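Local coordinates for isomerase/lactonizing enzyme (PDB 1RVK), which is of unknown function but belongs to the enolase superfamily, binds magnesium, and probably abstracts a proton alpha to a substrate carboxylate, at residues Val131-Ser136 / Arg326-Gly331. Sequence-based numbering, arbitrary orientation.
Sequences VLAYGS and RWYERG
S136 and E329 meet inside the barrel through a single hydrogen bond: OG of S136, set anti to its backbone N (chi1 -155°), donates to the anti lone pair of E329 OE1 at 2.8 Å. The buried carboxylate illustrates how a charge is paid for by several donors at once. OE1 also forms a salt bridge with K169, while OE2 takes one from R280 and a hydrogen bond from the backbone N of G310. Y134 OH comes within 3.0 Å of E329 CD but is badly angled for bonding to either oxygen; its partner is K169 NZ, so the lysine ties phenol and carboxylate together.

The main chains pair in parallel. Y328 N donates to L132 O (3.1 Å), Y134 N to Y328 O, R330 N to Y134 O, and S136 N to R330 O in a nearly straight bond (177°). The Y134 ring has E329 CA over one face and presents its edge to W327 in a T-shaped pair with planes at 88°; Y134 CD2 lies 3.4 Å from W327 CG, over the indole face. On the other side of the sheet, A133 CB abuts the edge of the Y328 ring.

The side chain of E329 is about 5 Å from the magnesium ion held by D206, E232 and E258. Strands 130-137 and 328-333, first and last of the barrel, thus close the modified (β/α)7β TIM barrel of the enolase superfamily by parallel pairing.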
ATOM      1  N   VAL A 131       2.332  -5.515  15.067  1.00 13.86           N
ATOM      2  CA  VAL A 131       3.267  -6.004  14.068  1.00 15.41           C
ATOM      3  C   VAL A 131       4.350  -4.978  13.791  1.00 14.82           C
ATOM      4  O   VAL A 131       4.101  -3.770  13.830  1.00 12.78           O
ATOM      5  CB  VAL A 131       2.545  -6.334  12.740  1.00 17.38           C
ATOM      6  CG1 VAL A 131       1.903  -5.080  12.165  1.00 20.10           C
ATOM      7  CG2 VAL A 131       3.529  -6.936  11.745  1.00 17.93           C
ATOM      8  N   LEU A 132       5.553  -5.468  13.518  1.00 13.51           N
ATOM      9  CA  LEU A 132       6.672  -4.595  13.213  1.00 14.22           C
ATOM     10  C   LEU A 132       6.377  -3.854  11.917  1.00 13.73           C
ATOM     11  O   LEU A 132       5.779  -4.408  10.995  1.00 13.69           O
ATOM     12  CB  LEU A 132       7.959  -5.402  13.031  1.00 15.86           C
ATOM     13  CG  LEU A 132       8.585  -6.062  14.259  1.00 19.21           C
ATOM     14  CD1 LEU A 132       9.752  -6.930  13.817  1.00 19.56           C
ATOM     15  CD2 LEU A 132       9.056  -4.998  15.242  1.00 20.54           C
ATOM     16  N   ALA A 133       6.802  -2.599  11.855  1.00 12.37           N
ATOM     17  CA  ALA A 133       6.606  -1.796  10.660  1.00 13.33           C
ATOM     18  C   ALA A 133       7.953  -1.263  10.205  1.00 14.06           C
ATOM     19  O   ALA A 133       8.844  -1.038  11.027  1.00 14.17           O
ATOM     20  CB  ALA A 133       5.665  -0.631  10.961  1.00 13.18           C
ATOM     21  N   TYR A 134       8.126  -1.097   8.897  1.00 12.98           N
ATOM     22  CA  TYR A 134       9.367  -0.521   8.407  1.00 12.60           C
ATOM     23  C   TYR A 134       9.028   0.888   7.953  1.00 13.67           C
ATOM     24  O   TYR A 134       7.902   1.154   7.532  1.00 12.59           O
ATOM     25  CB  TYR A 134       9.994  -1.350   7.265  1.00 12.74           C
ATOM     26  CG  TYR A 134       9.209  -1.504   5.966  1.00 12.62           C
ATOM     27  CD1 TYR A 134       9.164  -0.481   5.015  1.00 11.44           C
ATOM     28  CD2 TYR A 134       8.584  -2.709   5.658  1.00 12.22           C
ATOM     29  CE1 TYR A 134       8.517  -0.665   3.780  1.00 12.56           C
ATOM     30  CE2 TYR A 134       7.943  -2.904   4.442  1.00 12.65           C
ATOM     31  CZ  TYR A 134       7.912  -1.888   3.506  1.00 13.03           C
ATOM     32  OH  TYR A 134       7.290  -2.112   2.298  1.00 13.10           O
ATOM     33  N   GLY A 135       9.984   1.798   8.091  1.00 12.07           N
ATOM     34  CA  GLY A 135       9.755   3.167   7.671  1.00 12.64           C
ATOM     35  C   GLY A 135      10.009   3.225   6.181  1.00 13.11           C
ATOM     36  O   GLY A 135      11.141   3.046   5.743  1.00 13.36           O
ATOM     37  N   SER A 136       8.953   3.467   5.409  1.00 12.80           N
ATOM     38  CA  SER A 136       9.046   3.524   3.954  1.00 12.63           C
ATOM     39  C   SER A 136       9.276   4.970   3.519  1.00 12.54           C
ATOM     40  O   SER A 136       8.367   5.798   3.578  1.00 11.14           O
ATOM     41  CB  SER A 136       7.750   2.975   3.346  1.00 14.35           C
ATOM     42  OG  SER A 136       7.957   2.467   2.042  1.00 13.82           O
ATOM     43  N   ARG A 326       6.384 -10.244   6.984  1.00 13.87           N
ATOM     44  CA  ARG A 326       7.277  -9.704   7.996  1.00 14.33           C
ATOM     45  C   ARG A 326       6.901  -8.317   8.509  1.00 13.75           C
ATOM     46  O   ARG A 326       7.078  -8.026   9.695  1.00 13.46           O
ATOM     47  CB  ARG A 326       8.716  -9.683   7.460  1.00 16.06           C
ATOM     48  CG  ARG A 326       9.770  -9.324   8.494  1.00 21.10           C
ATOM     49  CD  ARG A 326      11.157  -9.196   7.855  1.00 25.61           C
ATOM     50  NE  ARG A 326      11.733 -10.482   7.463  1.00 28.82           N
ATOM     51  CZ  ARG A 326      12.351 -11.309   8.300  1.00 30.73           C
ATOM     52  NH1 ARG A 326      12.846 -12.458   7.859  1.00 30.51           N
ATOM     53  NH2 ARG A 326      12.483 -10.984   9.578  1.00 32.41           N
ATOM     54  N   TRP A 327       6.355  -7.471   7.641  1.00 13.02           N
ATOM     55  CA  TRP A 327       6.033  -6.106   8.050  1.00 12.88           C
ATOM     56  C   TRP A 327       4.729  -5.486   7.595  1.00 14.68           C
ATOM     57  O   TRP A 327       4.010  -6.006   6.746  1.00 13.84           O
ATOM     58  CB  TRP A 327       7.084  -5.120   7.537  1.00 12.83           C
ATOM     59  CG  TRP A 327       8.502  -5.552   7.494  1.00 11.41           C
ATOM     60  CD1 TRP A 327       9.127  -6.236   6.488  1.00 11.31           C
ATOM     61  CD2 TRP A 327       9.515  -5.194   8.430  1.00 11.38           C
ATOM     62  NE1 TRP A 327      10.478  -6.311   6.737  1.00 12.20           N
ATOM     63  CE2 TRP A 327      10.743  -5.680   7.925  1.00 13.20           C
ATOM     64  CE3 TRP A 327       9.509  -4.502   9.648  1.00 10.82           C
ATOM     65  CZ2 TRP A 327      11.955  -5.494   8.600  1.00 13.08           C
ATOM     66  CZ3 TRP A 327      10.712  -4.316  10.317  1.00 14.14           C
ATOM     67  CH2 TRP A 327      11.918  -4.811   9.791  1.00 13.73           C
ATOM     68  N   TYR A 328       4.484  -4.313   8.174  1.00 14.61           N
ATOM     69  CA  TYR A 328       3.380  -3.446   7.802  1.00 13.65           C
ATOM     70  C   TYR A 328       4.207  -2.290   7.244  1.00 13.70           C
ATOM     71  O   TYR A 328       5.216  -1.903   7.845  1.00 13.52           O
ATOM     72  CB  TYR A 328       2.583  -2.962   9.013  1.00 12.11           C
ATOM     73  CG  TYR A 328       1.774  -1.709   8.733  1.00 10.57           C
ATOM     74  CD1 TYR A 328       2.148  -0.478   9.276  1.00 10.07           C
ATOM     75  CD2 TYR A 328       0.627  -1.753   7.936  1.00 10.38           C
ATOM     76  CE1 TYR A 328       1.401   0.673   9.041  1.00 11.21           C
ATOM     77  CE2 TYR A 328      -0.132  -0.603   7.691  1.00 12.33           C
ATOM     78  CZ  TYR A 328       0.262   0.606   8.252  1.00 12.48           C
ATOM     79  OH  TYR A 328      -0.492   1.740   8.053  1.00 12.10           O
ATOM     80  N   GLU A 329       3.815  -1.771   6.088  1.00 12.81           N
ATOM     81  CA  GLU A 329       4.547  -0.673   5.463  1.00 11.75           C
ATOM     82  C   GLU A 329       4.012   0.659   5.965  1.00 12.79           C
ATOM     83  O   GLU A 329       2.890   1.041   5.642  1.00 12.91           O
ATOM     84  CB  GLU A 329       4.411  -0.757   3.938  1.00 11.17           C
ATOM     85  CG  GLU A 329       5.216   0.291   3.200  1.00 11.90           C
ATOM     86  CD  GLU A 329       5.272   0.052   1.707  1.00 13.90           C
ATOM     87  OE1 GLU A 329       5.989   0.815   1.028  1.00 11.81           O
ATOM     88  OE2 GLU A 329       4.609  -0.892   1.213  1.00 13.72           O
ATOM     89  N   ARG A 330       4.820   1.364   6.757  1.00 11.76           N
ATOM     90  CA  ARG A 330       4.406   2.646   7.320  1.00 14.87           C
ATOM     91  C   ARG A 330       5.067   3.801   6.573  1.00 16.78           C
ATOM     92  O   ARG A 330       6.283   3.984   6.635  1.00 14.91           O
ATOM     93  CB  ARG A 330       4.769   2.696   8.809  1.00 12.30           C
ATOM     94  CG  ARG A 330       3.928   3.664   9.645  1.00 14.48           C
ATOM     95  CD  ARG A 330       4.064   3.337  11.137  1.00 14.20           C
ATOM     96  NE  ARG A 330       3.111   4.075  11.965  1.00 14.16           N
ATOM     97  CZ  ARG A 330       3.367   5.235  12.565  1.00 17.42           C
ATOM     98  NH1 ARG A 330       4.558   5.807  12.444  1.00 14.61           N
ATOM     99  NH2 ARG A 330       2.421   5.829  13.283  1.00 14.99           N
ATOM    100  N   GLY A 331       4.251   4.572   5.862  1.00 19.02           N
ATOM    101  CA  GLY A 331       4.762   5.695   5.098  1.00 21.50           C
ATOM    102  C   GLY A 331       3.753   6.123   4.050  1.00 22.79           C
ATOM    103  O   GLY A 331       2.576   5.768   4.155  1.00 22.00           O
TER